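Side-chain contacts in A rubisco-like protein (Burkholderia fungorum, PDB 3NWR), which belongs to the rubisco-like proteins, relatives of the carbon-fixing carboxylase, and is classed as a lyase, though its own reaction is not established here: residues A[14-19]-A[61-66]; A[31-36]-A[121-126]; A[96-101]-A[111-116]; A[105-110]-A[308-313]; A[130-135]-A[304-309]. All coordinates share one frame; numbering follows the deposited sequence.

Contact 1: residues A[14-19]-A[61-66]; sequences TLEADY and VLRIEE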
# COMPACT_ATOMS: atom_id res chain seq x y z
N THR A 14 -9.79 22.82 7.10
CA THR A 14 -9.56 22.07 5.86
C THR A 14 -8.13 21.57 5.79
O THR A 14 -7.26 22.01 6.52
CB THR A 14 -9.79 22.94 4.61
OG1 THR A 14 -8.80 23.98 4.55
CG2 THR A 14 -11.17 23.55 4.61
N LEU A 15 -7.90 20.62 4.89
CA LEU A 15 -6.55 20.33 4.43
C LEU A 15 -6.53 20.50 2.91
O LEU A 15 -7.59 20.54 2.27
CB LEU A 15 -6.09 18.93 4.85
CG LEU A 15 -6.90 17.75 4.30
CD1 LEU A 15 -6.49 17.40 2.86
CD2 LEU A 15 -6.73 16.55 5.22
N GLU A 16 -5.34 20.60 2.34
CA GLU A 16 -5.22 20.72 0.90
C GLU A 16 -4.36 19.60 0.32
O GLU A 16 -3.41 19.13 0.94
CB GLU A 16 -4.66 22.08 0.52
CG GLU A 16 -5.62 23.20 0.87
CD GLU A 16 -5.09 24.57 0.55
OE1 GLU A 16 -3.98 24.68 -0.03
OE2 GLU A 16 -5.78 25.55 0.89
N ALA A 17 -4.71 19.20 -0.90
CA ALA A 17 -3.98 18.16 -1.60
C ALA A 17 -3.75 18.61 -3.04
O ALA A 17 -4.68 19.04 -3.71
CB ALA A 17 -4.78 16.86 -1.58
N ASP A 18 -2.51 18.51 -3.50
CA ASP A 18 -2.15 18.89 -4.87
C ASP A 18 -2.00 17.63 -5.72
O ASP A 18 -1.41 16.65 -5.25
CB ASP A 18 -0.83 19.66 -4.90
CG ASP A 18 -0.92 21.04 -4.28
OD1 ASP A 18 -2.03 21.49 -3.95
OD2 ASP A 18 0.15 21.67 -4.12
N TYR A 19 -2.50 17.67 -6.95
CA TYR A 19 -2.39 16.56 -7.88
C TYR A 19 -1.88 17.00 -9.23
O TYR A 19 -2.02 18.17 -9.61
CB TYR A 19 -3.75 15.90 -8.12
CG TYR A 19 -4.43 15.41 -6.87
CD1 TYR A 19 -4.35 14.08 -6.50
CD2 TYR A 19 -5.15 16.29 -6.08
CE1 TYR A 19 -4.98 13.63 -5.34
CE2 TYR A 19 -5.78 15.85 -4.93
CZ TYR A 19 -5.68 14.53 -4.56
OH TYR A 19 -6.30 14.10 -3.41
N VAL A 61 -12.33 22.65 -5.58
CA VAL A 61 -11.12 22.85 -6.37
C VAL A 61 -10.64 24.28 -6.16
O VAL A 61 -11.36 25.23 -6.49
CB VAL A 61 -11.40 22.61 -7.86
CG1 VAL A 61 -10.14 22.80 -8.67
CG2 VAL A 61 -11.98 21.21 -8.07
N LEU A 62 -9.45 24.43 -5.60
CA LEU A 62 -8.92 25.75 -5.27
C LEU A 62 -8.04 26.30 -6.38
O LEU A 62 -7.93 27.52 -6.54
CB LEU A 62 -8.11 25.72 -3.96
CG LEU A 62 -8.85 25.44 -2.66
CD1 LEU A 62 -7.90 25.59 -1.48
CD2 LEU A 62 -10.06 26.36 -2.51
N ARG A 63 -7.39 25.41 -7.12
CA ARG A 63 -6.44 25.83 -8.14
C ARG A 63 -6.43 24.87 -9.30
O ARG A 63 -6.47 23.65 -9.10
CB ARG A 63 -5.01 25.93 -7.57
CG ARG A 63 -4.82 27.03 -6.54
CD ARG A 63 -3.34 27.25 -6.19
NE ARG A 63 -2.88 26.37 -5.12
CZ ARG A 63 -3.16 26.55 -3.83
NH1 ARG A 63 -3.91 27.57 -3.45
NH2 ARG A 63 -2.69 25.71 -2.92
N ILE A 64 -6.36 25.40 -10.51
CA ILE A 64 -6.11 24.59 -11.69
C ILE A 64 -5.09 25.33 -12.54
O ILE A 64 -5.21 26.54 -12.73
CB ILE A 64 -7.38 24.39 -12.53
CG1 ILE A 64 -8.46 23.69 -11.71
CG2 ILE A 64 -7.06 23.58 -13.79
CD1 ILE A 64 -9.84 23.76 -12.32
N GLU A 65 -4.08 24.62 -13.01
CA GLU A 65 -3.12 25.21 -13.94
C GLU A 65 -2.87 24.21 -15.05
O GLU A 65 -2.32 23.14 -14.80
CB GLU A 65 -1.80 25.56 -13.25
CG GLU A 65 -0.78 26.17 -14.21
CD GLU A 65 0.59 26.40 -13.58
OE1 GLU A 65 0.82 25.95 -12.44
OE2 GLU A 65 1.44 27.03 -14.24
N GLU A 66 -3.26 24.55 -16.27
CA GLU A 66 -3.03 23.63 -17.38
C GLU A 66 -1.57 23.66 -17.82
O GLU A 66 -0.96 24.72 -17.92
CB GLU A 66 -3.95 23.93 -18.57
CG GLU A 66 -3.74 22.96 -19.72
CD GLU A 66 -5.02 22.60 -20.44
OE1 GLU A 66 -6.09 23.17 -20.11
OE2 GLU A 66 -4.97 21.75 -21.35
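Arg63 reaches across to Glu16 and sets a guanidinium nitrogen beside its carboxylate, making a salt bridge of 3.3 Å between Arg63 NH2 and Glu16 OE1. The hydrogen bond within it is weak, with an N-H...O angle of only 140°. Glu16 OE1 lies at the edge of the guanidinium and near its plane, and the carboxylate is turned 61° from that plane. OE1 takes the arginine, while OE2 lies against Leu62. The bend in the arginine chain at chi3 turns the guanidinium back toward 14-19.

The tight part of the contact is the Leu62 methyl on this carboxylate: Glu16 OE2 lies 3.2 Å from Leu62 CD1, and Glu16 CD is 3.6 Å from the same methyl. The leucine and the glutamate chain cross at about a right angle, the methyl pressing on the carboxylate end. The loose side is the solvent-exposed 61-66 edge, where Arg63 holds on by its long, weak bond. Asp18 is the buried member; its OD1 stays 4.4 Å from Arg63 NH2, beyond a salt bridge, and is held by Thr95 and Arg133. Arg133 also pairs with Glu16 OE1, so the two arginines share an acidic patch that probably offsets their mutual closeness.

Strands 14-23 and 60-70 are not neighbours in the four-stranded antiparallel sheet of the N-terminal domain. Strand 89-99 runs between them; the axes of the short segments 14-19 and 61-66 approach to 9.0 Å at 26°, and a classic beta bulge turns Leu62 and Arg63 together toward Thr95. Helix 27-37 packs against Val61 and Ile64.

Contact 2: residues A[31-36]-A[121-126]; sequences ADVMAG and LGEVTG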
# COMPACT_ATOMS: atom_id res chain seq x y z
N ALA A 31 -11.37 17.77 -12.40
CA ALA A 31 -10.96 18.12 -11.04
C ALA A 31 -12.17 18.15 -10.11
O ALA A 31 -12.10 17.71 -8.96
CB ALA A 31 -10.22 19.46 -11.03
N ASP A 32 -13.30 18.66 -10.59
CA ASP A 32 -14.46 18.71 -9.72
C ASP A 32 -15.12 17.33 -9.55
O ASP A 32 -15.70 17.04 -8.51
CB ASP A 32 -15.48 19.75 -10.17
CG ASP A 32 -16.52 20.01 -9.10
OD1 ASP A 32 -16.16 20.54 -8.02
OD2 ASP A 32 -17.70 19.68 -9.34
N VAL A 33 -15.02 16.49 -10.58
CA VAL A 33 -15.42 15.09 -10.43
C VAL A 33 -14.61 14.47 -9.29
O VAL A 33 -15.16 13.82 -8.40
CB VAL A 33 -15.20 14.29 -11.72
CG1 VAL A 33 -15.27 12.79 -11.42
CG2 VAL A 33 -16.23 14.68 -12.76
N MET A 34 -13.29 14.70 -9.29
CA MET A 34 -12.43 14.21 -8.22
C MET A 34 -12.87 14.72 -6.85
O MET A 34 -13.00 13.96 -5.89
CB MET A 34 -10.98 14.60 -8.48
CG MET A 34 -10.43 14.03 -9.76
SD MET A 34 -8.78 14.66 -10.11
CE MET A 34 -7.93 14.05 -8.65
N ALA A 35 -13.11 16.03 -6.77
CA ALA A 35 -13.53 16.65 -5.51
C ALA A 35 -14.83 16.04 -5.01
O ALA A 35 -14.98 15.73 -3.82
CB ALA A 35 -13.67 18.16 -5.70
N GLY A 36 -15.78 15.86 -5.92
CA GLY A 36 -17.09 15.34 -5.55
C GLY A 36 -17.02 13.88 -5.14
O GLY A 36 -17.60 13.49 -4.12
N LEU A 121 -10.45 6.60 -11.77
CA LEU A 121 -11.49 7.37 -12.47
C LEU A 121 -11.46 7.14 -13.97
O LEU A 121 -10.40 7.17 -14.59
CB LEU A 121 -11.35 8.87 -12.17
CG LEU A 121 -11.58 9.31 -10.73
CD1 LEU A 121 -11.31 10.79 -10.61
CD2 LEU A 121 -12.99 9.01 -10.28
N GLY A 122 -12.64 6.92 -14.54
CA GLY A 122 -12.74 6.72 -15.98
C GLY A 122 -12.34 7.95 -16.76
O GLY A 122 -11.99 7.86 -17.93
N GLU A 123 -12.38 9.11 -16.09
CA GLU A 123 -12.05 10.37 -16.74
C GLU A 123 -10.56 10.57 -17.00
O GLU A 123 -10.18 11.39 -17.84
CB GLU A 123 -12.57 11.56 -15.92
CG GLU A 123 -14.07 11.73 -15.92
CD GLU A 123 -14.75 10.91 -14.84
OE1 GLU A 123 -14.08 10.11 -14.16
OE2 GLU A 123 -15.99 11.07 -14.69
N VAL A 124 -9.71 9.84 -16.29
CA VAL A 124 -8.28 10.16 -16.30
C VAL A 124 -7.37 9.12 -16.94
O VAL A 124 -7.62 7.91 -16.87
CB VAL A 124 -7.76 10.46 -14.88
CG1 VAL A 124 -8.58 11.57 -14.23
CG2 VAL A 124 -7.77 9.20 -14.02
N THR A 125 -6.31 9.61 -17.56
CA THR A 125 -5.24 8.76 -18.08
C THR A 125 -3.95 9.00 -17.29
O THR A 125 -2.88 8.54 -17.67
CB THR A 125 -5.01 8.98 -19.59
OG1 THR A 125 -4.79 10.38 -19.85
CG2 THR A 125 -6.23 8.51 -20.37
N GLY A 126 -4.08 9.72 -16.18
CA GLY A 126 -2.98 9.98 -15.27
C GLY A 126 -3.52 10.69 -14.03
O GLY A 126 -4.36 11.58 -14.13
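Met34 lays its CG against the CD1 methyl of Leu121 at 3.5 Å, closer than the usual carbon-carbon contact. The two side chains meet at a slant, and the touch is made by the stem of the methionine rather than by its sulfur. Chi3 of 61° bends the chain beyond that point and carries CE off toward Tyr19, while Ile94 and Leu118 add to the methionine's buried surroundings.

One residue back on the helix, Val33 approaches Glu123 head-on, the two side chains coming from opposite directions. Val33 CG1 lies 3.8 Å from Glu123 OE2 and 3.9 Å from Glu123 CD, and the second methyl, CG2, is 4.1 Å from the same OE2. The methyls therefore lean on the carboxylate without giving it a polar partner. The glutamate is folded at chi2 (87°) instead of running straight out, which brings its carboxylate back over the valine. Its OE2 has a long, weak ion pair with Arg29, a residue of the same helix as Val33.

The loop is shaped by a type I turn from Leu121 to Val124, closed by a 3.2 Å bond from Val124 N to Leu121 O. The turn presents Leu121 and Glu123 to the helix together. Asn77 binds the carbonyls of Gly122 and Val124, and the latter is also reached by Arg293 of the second subunit. This is helix-on-loop packing of an alpha/beta domain: helix 27-37 lies over the antiparallel sheet, and the turn leading into strand 126-133 fits against it in the rubisco-type N-terminal domain.

Contact 3: residues A[96-101]-A[111-116]; sequences LSFPLA and AATVAG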
# COMPACT_ATOMS: atom_id res chain seq x y z
N LEU A 96 -6.99 20.50 -4.38
CA LEU A 96 -8.28 20.27 -3.76
C LEU A 96 -8.26 20.67 -2.29
O LEU A 96 -7.24 20.52 -1.61
CB LEU A 96 -8.71 18.80 -3.87
CG LEU A 96 -8.82 18.23 -5.28
CD1 LEU A 96 -9.40 16.82 -5.22
CD2 LEU A 96 -9.67 19.12 -6.15
N SER A 97 -9.38 21.19 -1.82
CA SER A 97 -9.56 21.52 -0.41
C SER A 97 -10.60 20.59 0.19
O SER A 97 -11.71 20.50 -0.31
CB SER A 97 -10.02 22.98 -0.26
OG SER A 97 -10.20 23.33 1.11
N PHE A 98 -10.22 19.88 1.26
CA PHE A 98 -11.09 18.90 1.91
C PHE A 98 -11.49 19.35 3.30
O PHE A 98 -10.63 19.75 4.08
CB PHE A 98 -10.36 17.56 2.06
CG PHE A 98 -10.25 16.77 0.78
CD1 PHE A 98 -9.11 16.85 -0.01
CD2 PHE A 98 -11.28 15.93 0.39
CE1 PHE A 98 -9.01 16.10 -1.18
CE2 PHE A 98 -11.19 15.19 -0.79
CZ PHE A 98 -10.06 15.28 -1.57
N PRO A 99 -12.79 19.28 3.63
CA PRO A 99 -13.21 19.60 5.00
C PRO A 99 -12.78 18.52 5.99
O PRO A 99 -13.10 17.35 5.81
CB PRO A 99 -14.75 19.64 4.91
CG PRO A 99 -15.07 19.66 3.46
CD PRO A 99 -13.93 18.98 2.76
N LEU A 100 -12.07 18.93 7.04
CA LEU A 100 -11.57 17.98 8.03
C LEU A 100 -12.68 17.21 8.72
O LEU A 100 -12.50 16.06 9.13
CB LEU A 100 -10.71 18.70 9.07
CG LEU A 100 -9.47 19.38 8.50
CD1 LEU A 100 -8.65 20.05 9.61
CD2 LEU A 100 -8.62 18.39 7.72
N ALA A 101 -13.84 17.83 8.86
CA ALA A 101 -14.97 17.17 9.51
C ALA A 101 -15.39 15.88 8.79
O ALA A 101 -15.98 15.00 9.40
CB ALA A 101 -16.15 18.14 9.63
N ALA A 111 -6.05 8.64 4.00
CA ALA A 111 -5.47 8.10 2.77
C ALA A 111 -6.54 7.69 1.75
O ALA A 111 -6.38 7.90 0.55
CB ALA A 111 -4.54 6.93 3.07
N ALA A 112 -7.64 7.10 2.22
CA ALA A 112 -8.73 6.70 1.32
C ALA A 112 -9.34 7.91 0.65
O ALA A 112 -9.91 7.81 -0.44
CB ALA A 112 -9.80 5.94 2.10
N THR A 113 -9.23 9.06 1.31
CA THR A 113 -9.86 10.29 0.84
C THR A 113 -8.99 11.02 -0.18
O THR A 113 -9.46 11.37 -1.26
CB THR A 113 -10.19 11.23 2.01
OG1 THR A 113 -11.07 10.57 2.93
CG2 THR A 113 -10.87 12.50 1.50
N VAL A 114 -7.72 11.24 0.16
CA VAL A 114 -6.83 11.99 -0.74
C VAL A 114 -6.17 11.13 -1.80
O VAL A 114 -5.61 11.66 -2.76
CB VAL A 114 -5.75 12.76 0.04
CG1 VAL A 114 -6.40 13.78 0.98
CG2 VAL A 114 -4.83 11.80 0.80
N ALA A 115 -6.21 9.82 -1.65
CA ALA A 115 -5.67 8.97 -2.70
C ALA A 115 -6.80 8.07 -3.22
O ALA A 115 -7.43 8.36 -4.24
CB ALA A 115 -4.44 8.21 -2.20
N GLY A 116 -7.07 7.00 -2.49
CA GLY A 116 -8.18 6.11 -2.77
C GLY A 116 -8.56 5.83 -4.22
O GLY A 116 -7.70 5.53 -5.05
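With CG turned away from its carbonyl carbon (chi1 -76°), Phe98 sends its ring off strand 89-99 toward helix 107-114, where Thr113 presents its methyl. At chi1 -60° the threonine places CG2 opposite its own nitrogen and so out toward the ring. The hydroxyl is left to face back along the helix, where OG1 bonds to the carbonyl of Thr109.

Thr113 CG2 comes obliquely to the CD2-CE2 bond of the ring, 3.5 Å from Phe98 CE2 and 3.6 Å from Phe98 CD2, the two side chains sliding past each other in opposite directions. Val114 makes a looser touch, its CG1 4.1 Å from Phe98 CE1, with the side chains running at an angle to each other. Both methyls come from the same side of the ring plane, one near CE2 and CD2 and the other near CE1. Phe98 CZ comes to 4.0 Å from Thr113 O. That carbonyl is not left to the ring, since Gln38 donates to it.

All three side chains are buried. Leu15 and Ala59 also touch Phe98, Leu129 and Leu132 touch Val114, and Val199 of the second subunit packs on Thr113, so the helix lies between the sheet and the subunit interface. The result is a helix packed through an aromatic side chain onto one face of an antiparallel sheet, as in the two-layer alpha/beta rubisco-type N-terminal domain.

Contact 4: residues A[105-110]-A[308-313]; sequences ANLPTL and WRLSGV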
# COMPACT_ATOMS: atom_id res chain seq x y z
N ALA A 105 -9.64 12.49 12.84
CA ALA A 105 -8.23 12.10 12.96
C ALA A 105 -8.00 10.64 12.65
O ALA A 105 -7.42 9.90 13.43
CB ALA A 105 -7.70 12.44 14.36
N ASN A 106 -8.46 10.24 11.47
CA ASN A 106 -8.46 8.86 11.03
C ASN A 106 -7.47 8.71 9.88
O ASN A 106 -7.76 9.08 8.74
CB ASN A 106 -9.89 8.52 10.57
CG ASN A 106 -10.09 7.03 10.29
OD1 ASN A 106 -9.37 6.44 9.48
ND2 ASN A 106 -11.07 6.43 10.96
N LEU A 107 -6.28 8.18 10.20
CA LEU A 107 -5.18 8.15 9.24
C LEU A 107 -5.48 7.31 7.99
O LEU A 107 -5.31 7.80 6.87
CB LEU A 107 -3.89 7.70 9.92
CG LEU A 107 -2.62 7.72 9.06
CD1 LEU A 107 -2.46 9.03 8.29
CD2 LEU A 107 -1.39 7.47 9.95
N PRO A 108 -5.91 6.05 8.16
CA PRO A 108 -6.18 5.30 6.92
C PRO A 108 -7.35 5.85 6.09
O PRO A 108 -7.34 5.74 4.87
CB PRO A 108 -6.42 3.87 7.42
CG PRO A 108 -6.89 4.03 8.85
CD PRO A 108 -6.09 5.22 9.37
N THR A 109 -8.35 6.45 6.72
CA THR A 109 -9.42 7.07 5.94
C THR A 109 -8.97 8.39 5.30
O THR A 109 -9.44 8.74 4.22
CB THR A 109 -10.72 7.19 6.74
OG1 THR A 109 -11.11 5.87 7.13
CG2 THR A 109 -11.84 7.80 5.88
N LEU A 110 -8.03 9.08 5.93
CA LEU A 110 -7.40 10.22 5.28
C LEU A 110 -6.77 9.76 3.96
O LEU A 110 -6.95 10.38 2.92
CB LEU A 110 -6.34 10.84 6.20
CG LEU A 110 -5.46 11.92 5.58
CD1 LEU A 110 -6.31 13.04 5.01
CD2 LEU A 110 -4.45 12.48 6.59
N TRP A 308 2.78 9.07 6.29
CA TRP A 308 3.54 8.20 7.18
C TRP A 308 4.00 8.87 8.47
O TRP A 308 4.02 8.26 9.52
CB TRP A 308 4.67 7.46 6.42
CG TRP A 308 4.07 6.29 5.75
CD1 TRP A 308 3.80 6.12 4.41
CD2 TRP A 308 3.54 5.15 6.41
NE1 TRP A 308 3.15 4.91 4.21
CE2 TRP A 308 2.99 4.30 5.43
CE3 TRP A 308 3.49 4.75 7.76
CZ2 TRP A 308 2.40 3.08 5.75
CZ3 TRP A 308 2.91 3.55 8.07
CH2 TRP A 308 2.36 2.73 7.08
N ARG A 309 4.35 10.15 8.39
CA ARG A 309 4.78 10.84 9.60
C ARG A 309 3.64 10.97 10.62
O ARG A 309 3.88 11.04 11.82
CB ARG A 309 5.40 12.18 9.24
CG ARG A 309 6.84 12.01 8.78
CD ARG A 309 7.41 13.25 8.11
NE ARG A 309 7.53 14.38 9.02
CZ ARG A 309 8.06 15.54 8.67
NH1 ARG A 309 8.14 16.53 9.55
NH2 ARG A 309 8.51 15.71 7.43
N LEU A 310 2.39 10.97 10.14
CA LEU A 310 1.25 11.00 11.06
C LEU A 310 1.15 9.73 11.91
O LEU A 310 0.46 9.73 12.94
CB LEU A 310 -0.07 11.24 10.31
CG LEU A 310 -0.14 12.56 9.53
CD1 LEU A 310 -1.44 12.64 8.71
CD2 LEU A 310 -0.01 13.76 10.46
N SER A 311 1.81 8.65 11.50
CA SER A 311 1.82 7.43 12.32
C SER A 311 2.89 7.45 13.40
O SER A 311 2.94 6.57 14.25
CB SER A 311 2.00 6.18 11.45
OG SER A 311 3.33 6.10 10.98
N GLY A 312 3.78 8.45 13.35
CA GLY A 312 4.76 8.62 14.40
C GLY A 312 6.11 7.98 14.17
O GLY A 312 6.92 7.87 15.10
N VAL A 313 6.38 7.56 12.93
CA VAL A 313 7.70 7.00 12.62
C VAL A 313 8.83 8.02 12.89
O VAL A 313 8.61 9.23 12.82
CB VAL A 313 7.79 6.50 11.17
CG1 VAL A 313 6.77 5.39 10.95
CG2 VAL A 313 7.57 7.65 10.18
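Leu107, at the start of helix 107-114 in the N-terminal domain, reaches Leu310 of segment 308-313 in the TIM-barrel domain; the contact is an apolar domain interface. From CB, which points toward the barrel segment, the Leu107 chain runs with CG trans to the backbone nitrogen (chi1 -175°) and then forks. Its CD1 branch lies 3.8 Å from both Leu310 CB and Leu310 CD1, the side chains meeting at a slant. The CD2 branch goes to the backbone beyond, 3.7 Å from Ser311 N and 3.9 Å from Ser311 CB, so the fork of Leu107 spans the two central residues of the turn that follows the barrel helix.

Leu110, one helical turn on, closes over the tip of Leu310: its CD2 is 3.7 Å from Leu310 CD1, the two side chains crossing at about a right angle. Leu310 CD1 thus touches a methyl of each of the two leucines of the helix, and Leu134 touches the same side chain.

Both segments have their own polar fastening. Asn106 caps helix 107-114, its OD1 accepting from Thr109 N and from Thr109 OG1, both approaching from the same face of the amide; the hydroxyl stands well above the carbonyl plane. The Asn106 ND2 goes instead to the carbonyl of Thr237 in the second subunit. On the barrel side a type I turn runs from Arg309 to Gly312. There Trp308 O takes two donors, Ser311 N and Ser311 OG, the hydroxyl lying in the carbonyl plane at 2.7 Å from Trp308 O.

Contact 5: residues A[130-135]-A[304-309]; sequences LSLRLP and YQTLWR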
# COMPACT_ATOMS: atom_id res chain seq x y z
N LEU A 130 0.62 14.78 -5.38
CA LEU A 130 1.94 15.41 -5.26
C LEU A 130 2.29 15.82 -3.83
O LEU A 130 3.42 15.62 -3.38
CB LEU A 130 2.01 16.66 -6.14
CG LEU A 130 1.62 16.46 -7.60
CD1 LEU A 130 1.62 17.82 -8.33
CD2 LEU A 130 2.56 15.48 -8.28
N SER A 131 1.34 16.42 -3.13
CA SER A 131 1.66 17.00 -1.84
C SER A 131 0.40 17.23 -1.00
O SER A 131 -0.71 17.24 -1.53
CB SER A 131 2.42 18.32 -2.02
OG SER A 131 1.64 19.23 -2.77
N LEU A 132 0.61 17.38 0.30
CA LEU A 132 -0.47 17.62 1.26
C LEU A 132 -0.10 18.78 2.16
O LEU A 132 1.08 18.97 2.48
CB LEU A 132 -0.71 16.39 2.13
CG LEU A 132 -1.25 15.16 1.41
CD1 LEU A 132 -1.13 13.93 2.31
CD2 LEU A 132 -2.68 15.38 0.99
N ARG A 133 -1.10 19.54 2.58
CA ARG A 133 -0.89 20.58 3.58
C ARG A 133 -1.95 20.45 4.67
O ARG A 133 -3.14 20.57 4.40
CB ARG A 133 -0.94 21.96 2.95
CG ARG A 133 0.27 22.28 2.10
CD ARG A 133 0.14 23.64 1.43
NE ARG A 133 -0.96 23.65 0.47
CZ ARG A 133 -0.89 23.11 -0.75
NH1 ARG A 133 0.23 22.52 -1.14
NH2 ARG A 133 -1.93 23.16 -1.56
N LEU A 134 -1.49 20.19 5.89
CA LEU A 134 -2.38 20.01 7.02
C LEU A 134 -2.17 21.12 8.05
O LEU A 134 -1.04 21.54 8.28
CB LEU A 134 -2.11 18.65 7.69
CG LEU A 134 -2.78 17.40 7.09
CD1 LEU A 134 -2.42 17.20 5.63
CD2 LEU A 134 -2.40 16.15 7.89
N PRO A 135 -3.26 21.59 8.68
CA PRO A 135 -3.10 22.54 9.78
C PRO A 135 -2.42 21.88 10.96
O PRO A 135 -2.59 20.68 11.18
CB PRO A 135 -4.55 22.88 10.17
CG PRO A 135 -5.41 22.42 9.04
CD PRO A 135 -4.67 21.28 8.40
N TYR A 304 3.42 11.19 0.49
CA TYR A 304 3.67 9.90 1.11
C TYR A 304 4.23 10.05 2.53
O TYR A 304 3.73 9.45 3.49
CB TYR A 304 4.65 9.12 0.23
CG TYR A 304 5.02 7.73 0.70
CD1 TYR A 304 4.11 6.67 0.60
CD2 TYR A 304 6.29 7.46 1.21
CE1 TYR A 304 4.47 5.38 1.02
CE2 TYR A 304 6.65 6.19 1.62
CZ TYR A 304 5.75 5.16 1.52
OH TYR A 304 6.14 3.90 1.92
N GLN A 305 5.29 10.85 2.65
CA GLN A 305 5.96 11.04 3.94
C GLN A 305 5.09 11.84 4.92
O GLN A 305 5.21 11.67 6.12
CB GLN A 305 7.34 11.68 3.75
CG GLN A 305 7.33 13.12 3.22
CD GLN A 305 7.50 14.17 4.30
OE1 GLN A 305 8.34 14.02 5.19
NE2 GLN A 305 6.73 15.25 4.21
N THR A 306 4.22 12.70 4.40
CA THR A 306 3.25 13.36 5.27
C THR A 306 2.36 12.33 5.96
O THR A 306 2.25 12.30 7.19
CB THR A 306 2.39 14.37 4.51
OG1 THR A 306 3.21 15.42 4.00
CG2 THR A 306 1.33 14.96 5.43
N LEU A 307 1.73 11.47 5.16
CA LEU A 307 0.85 10.45 5.72
C LEU A 307 1.60 9.55 6.69
O LEU A 307 1.13 9.29 7.80
CB LEU A 307 0.23 9.61 4.60
CG LEU A 307 -0.68 10.38 3.65
CD1 LEU A 307 -1.03 9.47 2.49
CD2 LEU A 307 -1.93 10.84 4.38
N TRP A 308 2.78 9.07 6.29
CA TRP A 308 3.54 8.20 7.18
C TRP A 308 4.00 8.87 8.47
O TRP A 308 4.02 8.26 9.52
CB TRP A 308 4.67 7.46 6.42
CG TRP A 308 4.07 6.29 5.75
CD1 TRP A 308 3.80 6.12 4.41
CD2 TRP A 308 3.54 5.15 6.41
NE1 TRP A 308 3.15 4.91 4.21
CE2 TRP A 308 2.99 4.30 5.43
CE3 TRP A 308 3.49 4.75 7.76
CZ2 TRP A 308 2.40 3.08 5.75
CZ3 TRP A 308 2.91 3.55 8.07
CH2 TRP A 308 2.36 2.73 7.08
N ARG A 309 4.35 10.15 8.39
CA ARG A 309 4.78 10.84 9.60
C ARG A 309 3.64 10.97 10.62
O ARG A 309 3.88 11.04 11.82
CB ARG A 309 5.40 12.18 9.24
CG ARG A 309 6.84 12.01 8.78
CD ARG A 309 7.41 13.25 8.11
NE ARG A 309 7.53 14.38 9.02
CZ ARG A 309 8.06 15.54 8.67
NH1 ARG A 309 8.14 16.53 9.55
NH2 ARG A 309 8.51 15.71 7.43
O HOH W 1 2.75 18.08 4.53
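This contact belongs to the interface between the N-terminal domain and the TIM barrel, where the edge strand 126-133 of the antiparallel sheet lies against helix 301-309. Leu132 carries it. Its CD1 methyl meets Leu307 at two atoms, CD2 and CG, each 3.8 Å away, with the two side chains crossing at about a right angle. The same residue also rests on Thr306: Leu132 CB and CD1 both lie 4.1 Å from Thr306 CG2. At chi1 -64° the threonine turns that methyl to the strand, and Leu134 CD1 approaches it more loosely, at 4.4 Å.

The hydroxyl of Thr306 bonds to the carbonyl of Gln302, one turn earlier in the helix. Gln302 also ties the strand to the helix directly, its side-chain oxygen accepting from Leu132 N. Both backbone polar groups of Leu132 are thereby engaged on the barrel side, the carbonyl through water.

Within the helix, Arg309 NH2 donates to Gln305 OE1 at 2.8 Å, on a lone pair of the amide and nearly in the guanidinium plane, which probably helps fix the rotation of the guanidinium. Asp349 pairs with NH1 of the same group. Beside the apolar packing, one water bridges the two domains, donating to Leu132 O and to Thr306 OG1 over 2.8 Å each.

In the fold
Contacts 1, 2 and 3 all lie in the N-terminal domain, their centres 11 to 14 Å apart, around one four-stranded antiparallel sheet. Contact 1 spans its strands 14-23 and 60-70, contact 3 packs helix 107-114 on strand 89-99, and contact 2 joins helix 27-37 to the loop before strand 126-133. Contacts 4 and 5, centres 9 Å apart, tie this domain to helix 301-309 of the TIM barrel and share Trp308 and Arg309. Contact 3 falls between the two segments of contact 2 in sequence. Helix 107-114 serves contacts 3 and 4, so it links sheet to barrel, while contacts 2, 3 and 4 also touch the second subunit.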